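Local coordinates for protein beta-glucuronidase (Dictyoglomus thermophilum, PDB 6XXW) that probably hydrolyses beta-D-glucuronides, as a glycoside hydrolase of family 2, at residues Phe41-Asp46 and Gly72-Lys77. Numbering follows the deposited sequence.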
# COMPACT_ATOMS: atom_id res chain seq x y z
N PHE A 41 20.97 -15.90 24.90
CA PHE A 41 21.56 -14.67 24.38
C PHE A 41 21.47 -13.59 25.44
O PHE A 41 20.46 -13.46 26.13
CB PHE A 41 20.82 -14.25 23.09
CG PHE A 41 21.22 -12.90 22.51
CD1 PHE A 41 20.69 -11.71 23.02
CD2 PHE A 41 22.05 -12.83 21.41
CE1 PHE A 41 21.04 -10.48 22.47
CE2 PHE A 41 22.40 -11.59 20.85
CZ PHE A 41 21.89 -10.43 21.38
N ARG A 42 22.54 -12.80 25.57
CA ARG A 42 22.53 -11.66 26.48
C ARG A 42 23.45 -10.59 25.93
O ARG A 42 24.25 -10.84 25.03
CB ARG A 42 22.98 -12.06 27.89
CG ARG A 42 24.41 -12.59 27.95
CD ARG A 42 24.80 -13.07 29.35
NE ARG A 42 26.21 -13.45 29.34
CZ ARG A 42 27.20 -12.59 29.55
NH1 ARG A 42 28.46 -13.01 29.50
NH2 ARG A 42 26.92 -11.31 29.80
N THR A 43 23.30 -9.38 26.46
CA THR A 43 24.18 -8.27 26.10
C THR A 43 25.22 -8.05 27.20
O THR A 43 25.14 -8.62 28.28
CB THR A 43 23.39 -6.98 25.84
OG1 THR A 43 22.68 -6.60 27.03
CG2 THR A 43 22.39 -7.16 24.69
N GLU A 44 26.19 -7.20 26.89
CA GLU A 44 27.36 -7.03 27.74
C GLU A 44 26.99 -6.64 29.17
O GLU A 44 26.12 -5.78 29.38
CB GLU A 44 28.30 -5.97 27.15
CG GLU A 44 29.75 -6.11 27.58
CD GLU A 44 30.69 -5.33 26.69
OE1 GLU A 44 30.21 -4.41 25.97
OE2 GLU A 44 31.90 -5.63 26.70
N SER A 45 27.63 -7.29 30.14
CA SER A 45 27.50 -6.97 31.56
C SER A 45 26.07 -7.15 32.07
O SER A 45 25.66 -6.51 33.04
CB SER A 45 28.01 -5.55 31.87
OG SER A 45 29.42 -5.54 32.04
N ASP A 46 25.30 -8.03 31.43
CA ASP A 46 23.96 -8.36 31.88
C ASP A 46 23.89 -9.86 32.14
O ASP A 46 24.42 -10.66 31.35
CB ASP A 46 22.91 -7.96 30.84
CG ASP A 46 21.50 -7.99 31.41
OD1 ASP A 46 21.27 -8.69 32.43
OD2 ASP A 46 20.61 -7.31 30.84
N GLY A 72 27.93 -2.81 20.66
CA GLY A 72 28.75 -3.40 21.69
C GLY A 72 28.79 -4.91 21.59
O GLY A 72 28.58 -5.47 20.51
N ARG A 73 29.05 -5.58 22.71
CA ARG A 73 29.25 -7.02 22.73
C ARG A 73 27.97 -7.74 23.14
O ARG A 73 27.27 -7.31 24.05
CB ARG A 73 30.39 -7.38 23.69
CG ARG A 73 31.74 -6.93 23.17
CD ARG A 73 32.89 -7.27 24.11
NE ARG A 73 34.11 -6.55 23.74
CZ ARG A 73 34.46 -5.36 24.24
NH1 ARG A 73 33.70 -4.75 25.13
NH2 ARG A 73 35.59 -4.78 23.85
N VAL A 74 27.68 -8.83 22.44
CA VAL A 74 26.58 -9.71 22.83
C VAL A 74 27.17 -11.11 22.97
O VAL A 74 28.26 -11.40 22.48
CB VAL A 74 25.41 -9.68 21.83
CG1 VAL A 74 24.96 -8.22 21.59
CG2 VAL A 74 25.79 -10.37 20.52
N TYR A 75 26.44 -11.98 23.67
CA TYR A 75 26.96 -13.28 24.06
C TYR A 75 25.90 -14.34 23.79
O TYR A 75 24.76 -14.21 24.26
CB TYR A 75 27.36 -13.30 25.55
CG TYR A 75 28.37 -12.23 25.86
CD1 TYR A 75 27.97 -10.92 26.10
CD2 TYR A 75 29.73 -12.53 25.89
CE1 TYR A 75 28.91 -9.92 26.36
CE2 TYR A 75 30.67 -11.53 26.16
CZ TYR A 75 30.25 -10.24 26.39
OH TYR A 75 31.18 -9.25 26.66
N TYR A 76 26.26 -15.35 23.01
CA TYR A 76 25.42 -16.50 22.72
C TYR A 76 25.92 -17.70 23.53
O TYR A 76 27.12 -17.84 23.75
CB TYR A 76 25.48 -16.85 21.24
CG TYR A 76 24.80 -15.88 20.30
CD1 TYR A 76 25.41 -14.68 19.95
CD2 TYR A 76 23.57 -16.18 19.74
CE1 TYR A 76 24.80 -13.79 19.05
CE2 TYR A 76 22.94 -15.30 18.84
CZ TYR A 76 23.56 -14.12 18.51
OH TYR A 76 22.94 -13.27 17.62
N LYS A 77 24.99 -18.56 23.97
CA LYS A 77 25.34 -19.71 24.79
C LYS A 77 24.47 -20.90 24.44
O LYS A 77 23.26 -20.75 24.23
CB LYS A 77 25.17 -19.41 26.29
CG LYS A 77 25.49 -20.60 27.20
CD LYS A 77 25.55 -20.18 28.66
CE LYS A 77 24.68 -21.06 29.53
NZ LYS A 77 24.53 -20.52 30.91
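The guanidinium of Arg42 lies flat on one face of the Tyr75 ring, the planes 2° apart and CZ of Arg42 4.2 Å from the ring centroid, a cation-pi stack, while CA of Glu44 meets the edge of the same ring at CE1. Strands 32-43 and 73-81 run antiparallel here, neighbours in the sugar-binding domain, a jelly-roll beta-sandwich in family 2 enzymes. On the opposite face of the sheet from Arg42 and Tyr75, Phe41 turns its own edge to the face of Tyr76 in a T-shaped contact, CD2 of Phe41 standing 3.5 Å from CZ of Tyr76. Arg42 and Tyr75 form the hydrogen-bonded pair, Arg42 N to Tyr75 O at 2.9 Å and Tyr75 N to Arg42 O at 2.8 Å, flanked by the non-hydrogen-bonded pairs Phe41-Tyr76 and Thr43-Val74. Beside Tyr76, Phe58 meets both Phe41 and Val74, and CE2 of Phe41 packs on CG2 of Val74. A chi1 of 62° tucks CG of Arg42 between its own N and C, and the extended chain carries the guanidinium over the ring, where NH2 also reaches O of Asp46, last residue of the type II turn begun at Thr43, at 3.0 Å. Replacing this arginine by an alanine is likely to strip the cation from Tyr75 and leave the Asp46 carbonyl without that donor. Beyond the end of strand 32-43, Glu44 OE2 receives Arg73 NH1 on its syn lone pair in a salt bridge whose modelled 2.5 Å is doubtfully short.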